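Local atomic coordinates of purine-binding protein BAB2_0673 (PDB entry 3S99), a protein that binds adenine and probably other purines such as guanine, and may deliver them to an ABC-type uptake system. Residues R136-V141 / E302-R307; G166-M171 / N344-G349. All coordinates share one frame; numbering follows the deposited sequence.

Contact 1 (R136-V141 / E302-R307); sequences RYVQGV and EETEAR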
ATOM      1  N   ARG A 136      -2.226   7.757  -3.599  1.00 12.34           N
ATOM      2  CA  ARG A 136      -1.181   8.721  -3.334  1.00 12.00           C
ATOM      3  C   ARG A 136      -1.416  10.022  -4.111  1.00 12.26           C
ATOM      4  O   ARG A 136      -1.086  11.108  -3.630  1.00 12.65           O
ATOM      5  CB  ARG A 136       0.166   8.156  -3.747  1.00 11.82           C
ATOM      6  CG  ARG A 136       0.617   6.965  -2.914  1.00 13.34           C
ATOM      7  CD  ARG A 136       1.101   7.409  -1.572  1.00 13.58           C
ATOM      8  NE  ARG A 136       1.576   6.257  -0.803  1.00 14.94           N
ATOM      9  CZ  ARG A 136       1.911   6.277   0.472  1.00 12.21           C
ATOM     10  NH1 ARG A 136       1.812   7.375   1.194  1.00 13.83           N
ATOM     11  NH2 ARG A 136       2.347   5.156   1.032  1.00 14.89           N
ATOM     12  N   TYR A 137      -1.957   9.911  -5.318  1.00 11.54           N
ATOM     13  CA  TYR A 137      -2.150  11.082  -6.151  1.00 12.44           C
ATOM     14  C   TYR A 137      -3.150  12.010  -5.509  1.00 12.21           C
ATOM     15  O   TYR A 137      -2.885  13.201  -5.366  1.00 12.73           O
ATOM     16  CB  TYR A 137      -2.579  10.687  -7.557  1.00 12.54           C
ATOM     17  CG  TYR A 137      -2.616  11.836  -8.518  1.00 14.57           C
ATOM     18  CD1 TYR A 137      -3.796  12.548  -8.719  1.00 17.08           C
ATOM     19  CD2 TYR A 137      -1.482  12.206  -9.248  1.00 15.75           C
ATOM     20  CE1 TYR A 137      -3.852  13.578  -9.603  1.00 17.69           C
ATOM     21  CE2 TYR A 137      -1.536  13.222 -10.157  1.00 16.10           C
ATOM     22  CZ  TYR A 137      -2.710  13.910 -10.319  1.00 17.45           C
ATOM     23  OH  TYR A 137      -2.770  14.940 -11.193  1.00 20.08           O
ATOM     24  N   VAL A 138      -4.279  11.456  -5.081  1.00 11.48           N
ATOM     25  CA  VAL A 138      -5.264  12.183  -4.344  1.00 11.81           C
ATOM     26  C   VAL A 138      -4.690  12.843  -3.092  1.00 13.13           C
ATOM     27  O   VAL A 138      -4.952  14.005  -2.821  1.00 12.54           O
ATOM     28  CB  VAL A 138      -6.433  11.271  -3.895  1.00 12.25           C
ATOM     29  CG1 VAL A 138      -7.508  12.114  -3.293  1.00 13.27           C
ATOM     30  CG2 VAL A 138      -6.969  10.444  -5.058  1.00 11.58           C
ATOM     31  N   GLN A 139      -3.870  12.102  -2.326  1.00 13.77           N
ATOM     32  CA  GLN A 139      -3.269  12.695  -1.147  1.00 13.68           C
ATOM     33  C   GLN A 139      -2.346  13.853  -1.506  1.00 14.84           C
ATOM     34  O   GLN A 139      -2.209  14.801  -0.736  1.00 16.07           O
ATOM     35  CB  GLN A 139      -2.540  11.607  -0.294  1.00 13.64           C
ATOM     36  CG  GLN A 139      -3.524  10.562   0.200  1.00 12.27           C
ATOM     37  CD  GLN A 139      -3.007   9.507   1.164  1.00 13.50           C
ATOM     38  OE1 GLN A 139      -3.810   8.941   1.900  1.00 13.28           O
ATOM     39  NE2 GLN A 139      -1.699   9.199   1.139  1.00 11.26           N
ATOM     40  N   GLY A 140      -1.665  13.766  -2.641  1.00 14.24           N
ATOM     41  CA  GLY A 140      -0.751  14.815  -3.050  1.00 14.61           C
ATOM     42  C   GLY A 140      -1.529  16.081  -3.367  1.00 15.55           C
ATOM     43  O   GLY A 140      -1.138  17.188  -2.971  1.00 15.82           O
ATOM     44  N   VAL A 141      -2.653  15.914  -4.063  1.00 15.75           N
ATOM     45  CA  VAL A 141      -3.540  17.040  -4.358  1.00 16.12           C
ATOM     46  C   VAL A 141      -3.947  17.713  -3.041  1.00 17.29           C
ATOM     47  O   VAL A 141      -3.866  18.933  -2.901  1.00 17.89           O
ATOM     48  CB  VAL A 141      -4.773  16.591  -5.146  1.00 16.07           C
ATOM     49  CG1 VAL A 141      -5.788  17.735  -5.250  1.00 15.02           C
ATOM     50  CG2 VAL A 141      -4.352  16.091  -6.550  1.00 14.31           C
ATOM     51  N   GLU A 302     -12.720  14.337  -3.880  1.00 19.51           N
ATOM     52  CA  GLU A 302     -13.788  13.501  -4.480  1.00 20.82           C
ATOM     53  C   GLU A 302     -13.720  13.439  -5.993  1.00 21.03           C
ATOM     54  O   GLU A 302     -13.808  12.359  -6.583  1.00 21.26           O
ATOM     55  CB  GLU A 302     -15.167  14.017  -4.098  1.00 21.75           C
ATOM     56  CG  GLU A 302     -15.530  13.744  -2.648  1.00 23.97           C
ATOM     57  CD  GLU A 302     -16.705  14.583  -2.119  1.00 27.59           C
ATOM     58  OE1 GLU A 302     -17.226  15.492  -2.821  1.00 29.19           O
ATOM     59  OE2 GLU A 302     -17.107  14.319  -0.971  1.00 29.64           O
ATOM     60  N   GLU A 303     -13.577  14.606  -6.609  1.00 22.19           N
ATOM     61  CA  GLU A 303     -13.474  14.711  -8.054  1.00 22.74           C
ATOM     62  C   GLU A 303     -12.248  13.984  -8.581  1.00 21.77           C
ATOM     63  O   GLU A 303     -12.304  13.335  -9.604  1.00 21.61           O
ATOM     64  CB  GLU A 303     -13.427  16.173  -8.488  1.00 23.67           C
ATOM     65  CG  GLU A 303     -14.787  16.855  -8.398  1.00 26.36           C
ATOM     66  CD  GLU A 303     -14.741  18.361  -8.577  1.00 29.73           C
ATOM     67  OE1 GLU A 303     -13.647  18.987  -8.584  1.00 30.39           O
ATOM     68  OE2 GLU A 303     -15.834  18.935  -8.678  1.00 34.13           O
ATOM     69  N   THR A 304     -11.144  14.075  -7.871  1.00 21.43           N
ATOM     70  CA  THR A 304      -9.919  13.422  -8.332  1.00 21.09           C
ATOM     71  C   THR A 304     -10.028  11.901  -8.273  1.00 20.40           C
ATOM     72  O   THR A 304      -9.646  11.210  -9.221  1.00 18.72           O
ATOM     73  CB  THR A 304      -8.765  13.906  -7.496  1.00 21.01           C
ATOM     74  OG1 THR A 304      -8.823  15.336  -7.511  1.00 21.27           O
ATOM     75  CG2 THR A 304      -7.434  13.392  -8.055  1.00 20.46           C
ATOM     76  N   GLU A 305     -10.543  11.399  -7.156  1.00 21.17           N
ATOM     77  CA  GLU A 305     -10.745   9.961  -6.970  1.00 21.95           C
ATOM     78  C   GLU A 305     -11.702   9.466  -8.035  1.00 22.45           C
ATOM     79  O   GLU A 305     -11.474   8.413  -8.635  1.00 21.52           O
ATOM     80  CB  GLU A 305     -11.296   9.632  -5.571  1.00 22.56           C
ATOM     81  CG  GLU A 305     -11.617   8.136  -5.387  1.00 25.01           C
ATOM     82  CD  GLU A 305     -11.820   7.715  -3.939  1.00 26.82           C
ATOM     83  OE1 GLU A 305     -12.266   8.553  -3.133  1.00 28.48           O
ATOM     84  OE2 GLU A 305     -11.539   6.523  -3.616  1.00 29.01           O
ATOM     85  N   ALA A 306     -12.737  10.257  -8.297  1.00 23.31           N
ATOM     86  CA  ALA A 306     -13.758   9.867  -9.259  1.00 24.88           C
ATOM     87  C   ALA A 306     -13.172   9.759 -10.650  1.00 24.99           C
ATOM     88  O   ALA A 306     -13.552   8.870 -11.402  1.00 25.91           O
ATOM     89  CB  ALA A 306     -14.934  10.852  -9.269  1.00 25.97           C
ATOM     90  N   ARG A 307     -12.249  10.654 -10.990  1.00 24.20           N
ATOM     91  CA  ARG A 307     -11.644  10.633 -12.314  1.00 24.37           C
ATOM     92  C   ARG A 307     -10.694   9.455 -12.501  1.00 23.29           C
ATOM     93  O   ARG A 307     -10.576   8.931 -13.625  1.00 23.31           O
ATOM     94  CB  ARG A 307     -10.912  11.936 -12.610  1.00 24.35           C
ATOM     95  CG  ARG A 307     -11.799  13.065 -13.054  1.00 26.73           C
ATOM     96  CD  ARG A 307     -11.052  14.404 -13.008  1.00 31.76           C
ATOM     97  NE  ARG A 307      -9.823  14.381 -13.807  1.00 35.49           N
ATOM     98  CZ  ARG A 307      -8.704  15.061 -13.528  1.00 38.01           C
ATOM     99  NH1 ARG A 307      -8.613  15.852 -12.453  1.00 38.93           N
ATOM    100  NH2 ARG A 307      -7.657  14.952 -14.340  1.00 39.58           N
TER
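Two nearly antiparallel helices, 132-146 and 295-310, pack side by side in this periplasmic-binding-protein-like fold, and Tyr137, Val138 and Val141 of the first meet Thr304 and Glu305 of the second. The axes of the two short segments run at 156° to each other and approach to 9.6 Å. Backbones come nearest where the CA atoms of Val138 and Thr304 stand 6.3 Å apart, close enough that the compact valine and threonine fit between the helices. Thr304 points at the other helix and does most of the touching with its methyl, CG2. That methyl lies at the edge of the Tyr137 ring, in its plane, 3.8 Å from CD1 and 3.9 Å from CE1. The tyrosine gets there because its CG stands anti to the backbone N (chi1 -172°), which carries the ring out along the flank of its helix, about square to the threonine side chain. Val138 CG2 touches the same methyl at 4.2 Å and reaches Glu305 CB at 4.4 Å, while CG2 of Val141 closes on Thr304 CG2 from one turn further along. The rotation of Thr304 (chi1 -51°) sorts its two branches: the methyl goes to the neighbouring helix, and OG1 stays by its own backbone, hydrogen-bonded to the carbonyl O of Leu300. Glu305 likewise offers aliphatic carbon to Val138 and sends OE2 to the backbone N of Met287. No hydrogen bond links the two segments, so the contact depends on fit between hydrocarbon surfaces, with Thr304 OG1 and Glu305 OE2 bonded elsewhere.

Contact 2 (G166-M171 / N344-G349); sequences GINSFM and NFYVAG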
ATOM      1  N   GLY A 166       4.865   5.375  -5.231  1.00 15.49           N
ATOM      2  CA  GLY A 166       4.024   6.118  -4.298  1.00 14.86           C
ATOM      3  C   GLY A 166       4.531   7.518  -4.035  1.00 14.66           C
ATOM      4  O   GLY A 166       3.754   8.478  -4.015  1.00 14.76           O
ATOM      5  N   ILE A 167       5.843   7.637  -3.880  1.00 14.60           N
ATOM      6  CA  ILE A 167       6.484   8.925  -3.712  1.00 14.64           C
ATOM      7  C   ILE A 167       6.258   9.765  -4.979  1.00 14.62           C
ATOM      8  O   ILE A 167       5.855  10.940  -4.902  1.00 14.55           O
ATOM      9  CB  ILE A 167       7.988   8.760  -3.419  1.00 15.15           C
ATOM     10  CG1 ILE A 167       8.200   8.105  -2.046  1.00 17.04           C
ATOM     11  CG2 ILE A 167       8.714  10.113  -3.490  1.00 15.57           C
ATOM     12  CD1 ILE A 167       9.688   7.653  -1.748  1.00 17.01           C
ATOM     13  N   ASN A 168       6.497   9.157  -6.135  1.00 14.57           N
ATOM     14  CA  ASN A 168       6.364   9.867  -7.406  1.00 15.37           C
ATOM     15  C   ASN A 168       4.950  10.308  -7.655  1.00 15.39           C
ATOM     16  O   ASN A 168       4.730  11.455  -8.049  1.00 17.81           O
ATOM     17  CB  ASN A 168       6.850   9.026  -8.566  1.00 15.75           C
ATOM     18  CG  ASN A 168       8.357   8.970  -8.651  1.00 17.22           C
ATOM     19  OD1 ASN A 168       9.038   9.902  -8.241  1.00 16.55           O
ATOM     20  ND2 ASN A 168       8.884   7.867  -9.203  1.00 16.28           N
ATOM     21  N   SER A 169       3.987   9.414  -7.433  1.00 14.05           N
ATOM     22  CA  SER A 169       2.591   9.769  -7.602  1.00 13.58           C
ATOM     23  C   SER A 169       2.120  10.884  -6.678  1.00 12.84           C
ATOM     24  O   SER A 169       1.396  11.793  -7.103  1.00 13.53           O
ATOM     25  CB  SER A 169       1.707   8.555  -7.411  1.00 12.65           C
ATOM     26  OG  SER A 169       0.391   8.892  -7.752  1.00 13.66           O
ATOM     27  N   PHE A 170       2.514  10.805  -5.411  1.00 12.38           N
ATOM     28  CA  PHE A 170       2.222  11.844  -4.436  1.00 12.99           C
ATOM     29  C   PHE A 170       2.725  13.227  -4.880  1.00 13.78           C
ATOM     30  O   PHE A 170       1.987  14.221  -4.841  1.00 12.86           O
ATOM     31  CB  PHE A 170       2.810  11.436  -3.082  1.00 12.24           C
ATOM     32  CG  PHE A 170       2.581  12.437  -1.985  1.00 12.50           C
ATOM     33  CD1 PHE A 170       1.350  12.548  -1.373  1.00 10.91           C
ATOM     34  CD2 PHE A 170       3.627  13.237  -1.533  1.00 14.66           C
ATOM     35  CE1 PHE A 170       1.147  13.465  -0.350  1.00 11.86           C
ATOM     36  CE2 PHE A 170       3.417  14.171  -0.509  1.00 15.48           C
ATOM     37  CZ  PHE A 170       2.197  14.268   0.084  1.00 12.95           C
ATOM     38  N   MET A 171       3.970  13.265  -5.367  1.00 15.22           N
ATOM     39  CA  MET A 171       4.570  14.491  -5.849  1.00 16.85           C
ATOM     40  C   MET A 171       3.808  15.035  -7.084  1.00 17.11           C
ATOM     41  O   MET A 171       3.519  16.255  -7.171  1.00 17.30           O
ATOM     42  CB  MET A 171       6.063  14.240  -6.179  1.00 17.31           C
ATOM     43  CG  MET A 171       6.866  15.453  -6.600  1.00 22.98           C
ATOM     44  SD  MET A 171       6.966  16.837  -5.383  1.00 29.25           S
ATOM     45  CE  MET A 171       7.051  15.886  -3.882  1.00 22.22           C
ATOM     46  N   ASN A 344      12.620   2.741 -10.545  1.00 23.50           N
ATOM     47  CA  ASN A 344      13.810   2.973  -9.719  1.00 24.58           C
ATOM     48  C   ASN A 344      14.410   4.375  -9.954  1.00 24.81           C
ATOM     49  O   ASN A 344      15.610   4.582  -9.857  1.00 24.91           O
ATOM     50  CB  ASN A 344      14.845   1.863  -9.967  1.00 25.68           C
ATOM     51  CG  ASN A 344      15.359   1.852 -11.395  1.00 30.09           C
ATOM     52  OD1 ASN A 344      14.917   2.637 -12.246  1.00 33.11           O
ATOM     53  ND2 ASN A 344      16.302   0.965 -11.672  1.00 35.34           N
ATOM     54  N   PHE A 345      13.541   5.334 -10.254  1.00 24.07           N
ATOM     55  CA  PHE A 345      13.923   6.725 -10.431  1.00 23.80           C
ATOM     56  C   PHE A 345      12.815   7.606  -9.874  1.00 22.62           C
ATOM     57  O   PHE A 345      11.662   7.171  -9.753  1.00 20.22           O
ATOM     58  CB  PHE A 345      14.119   7.037 -11.911  1.00 25.39           C
ATOM     59  CG  PHE A 345      12.906   6.795 -12.747  1.00 25.38           C
ATOM     60  CD1 PHE A 345      12.690   5.548 -13.331  1.00 26.98           C
ATOM     61  CD2 PHE A 345      11.958   7.810 -12.942  1.00 27.43           C
ATOM     62  CE1 PHE A 345      11.553   5.313 -14.083  1.00 28.06           C
ATOM     63  CE2 PHE A 345      10.818   7.580 -13.707  1.00 27.25           C
ATOM     64  CZ  PHE A 345      10.621   6.329 -14.283  1.00 28.34           C
ATOM     65  N   TYR A 346      13.174   8.837  -9.519  1.00 22.21           N
ATOM     66  CA  TYR A 346      12.205   9.809  -9.040  1.00 22.09           C
ATOM     67  C   TYR A 346      11.818  10.726 -10.178  1.00 21.93           C
ATOM     68  O   TYR A 346      12.570  10.889 -11.119  1.00 23.28           O
ATOM     69  CB  TYR A 346      12.765  10.660  -7.912  1.00 21.65           C
ATOM     70  CG  TYR A 346      12.822   9.994  -6.563  1.00 22.20           C
ATOM     71  CD1 TYR A 346      11.698   9.366  -6.012  1.00 21.19           C
ATOM     72  CD2 TYR A 346      13.985  10.016  -5.816  1.00 22.93           C
ATOM     73  CE1 TYR A 346      11.760   8.780  -4.770  1.00 20.85           C
ATOM     74  CE2 TYR A 346      14.048   9.448  -4.562  1.00 24.05           C
ATOM     75  CZ  TYR A 346      12.935   8.833  -4.036  1.00 22.59           C
ATOM     76  OH  TYR A 346      13.015   8.264  -2.775  1.00 22.79           O
ATOM     77  N   VAL A 347      10.648  11.341 -10.073  1.00 21.11           N
ATOM     78  CA  VAL A 347      10.261  12.405 -11.012  1.00 21.12           C
ATOM     79  C   VAL A 347      10.931  13.719 -10.576  1.00 21.66           C
ATOM     80  O   VAL A 347      11.472  13.811  -9.454  1.00 21.30           O
ATOM     81  CB  VAL A 347       8.709  12.565 -11.127  1.00 20.92           C
ATOM     82  CG1 VAL A 347       8.094  11.356 -11.766  1.00 20.71           C
ATOM     83  CG2 VAL A 347       8.050  12.839  -9.751  1.00 17.89           C
ATOM     84  N   ALA A 348      10.921  14.721 -11.467  1.00 21.83           N
ATOM     85  CA  ALA A 348      11.443  16.061 -11.153  1.00 22.93           C
ATOM     86  C   ALA A 348      10.724  16.629  -9.939  1.00 23.05           C
ATOM     87  O   ALA A 348       9.482  16.522  -9.819  1.00 22.64           O
ATOM     88  CB  ALA A 348      11.281  17.023 -12.351  1.00 23.44           C
ATOM     89  N   GLY A 349      11.514  17.220  -9.047  1.00 23.80           N
ATOM     90  CA  GLY A 349      11.014  17.882  -7.843  1.00 24.08           C
ATOM     91  C   GLY A 349      11.320  17.147  -6.548  1.00 24.31           C
ATOM     92  O   GLY A 349      11.262  17.748  -5.458  1.00 24.59           O
TER
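Asn168, on helix 161-175, holds the loop 344-349, extended from Phe345 to Ala348, by both ends of its amide. Its CB begins the contact among the methyls of Val347, 4.1 Å from CG1. With chi1 at -76°, CG lies beside the asparagine's own backbone N, and the amide is set against the passing main chain. There OD1 accepts a hydrogen bond from Val347 N at 2.8 Å. The donor stands well above the carbonyl plane of the amide, 51° out of it, so this short bond does not follow a lone pair. ND2 gives the second bond, 2.9 Å to Phe345 O, and this one is straighter: its N-H...O angle is 164° and the acceptor lies in the amide plane. Asparagine suits the place because one short side chain supplies both an acceptor and a donor to the peptide groups flanking Tyr346. These two bonds should resist rotation of the amide, whose OD1 also lies at the edge of the Tyr346 ring, in its plane. Beside it Ile167 packs on Tyr346, with CG2 3.6 Å from CE1 and CD1 3.5 Å from OH; that hydroxyl finds its polar partner in Asp352. One turn on, Met171 brings CG to Val347 CG2 at 4.3 Å, and its sulfur lies near Gly349, whose positive phi favours glycine. The loop thus runs along one side of helix 161-175. Trp187 of strand 182-187 touches both Ile167 and Tyr346, and Val183 of that strand meets Met171, while Phe170 turns to helix 132-146 and strand 151-156.

Overall arrangement
Contacts 1 and 2, 16 Å apart between centres, meet where helix 132-146 packs on helix 161-175. Tyr137 CB lies 3.5 Å from Ser169 OG. Gly140 suits the crossing because its CA lies 3.3 Å from the carbonyl O of Phe170, where a side chain would collide; Phe170 CD1 comes to 3.5 Å from Gly140 N. Helix 295-310, helix 132-146, helix 161-175 and the loop 344-349 follow one another in a row, each packed on the next. Along the sequence their segments alternate. Neither contact touches adenine: the Ile167 side chain is about 12 Å from it and about 10 Å from that of adenine-binding Trp191, and the Tyr137 side chain is about 11 Å from the magnesium ion.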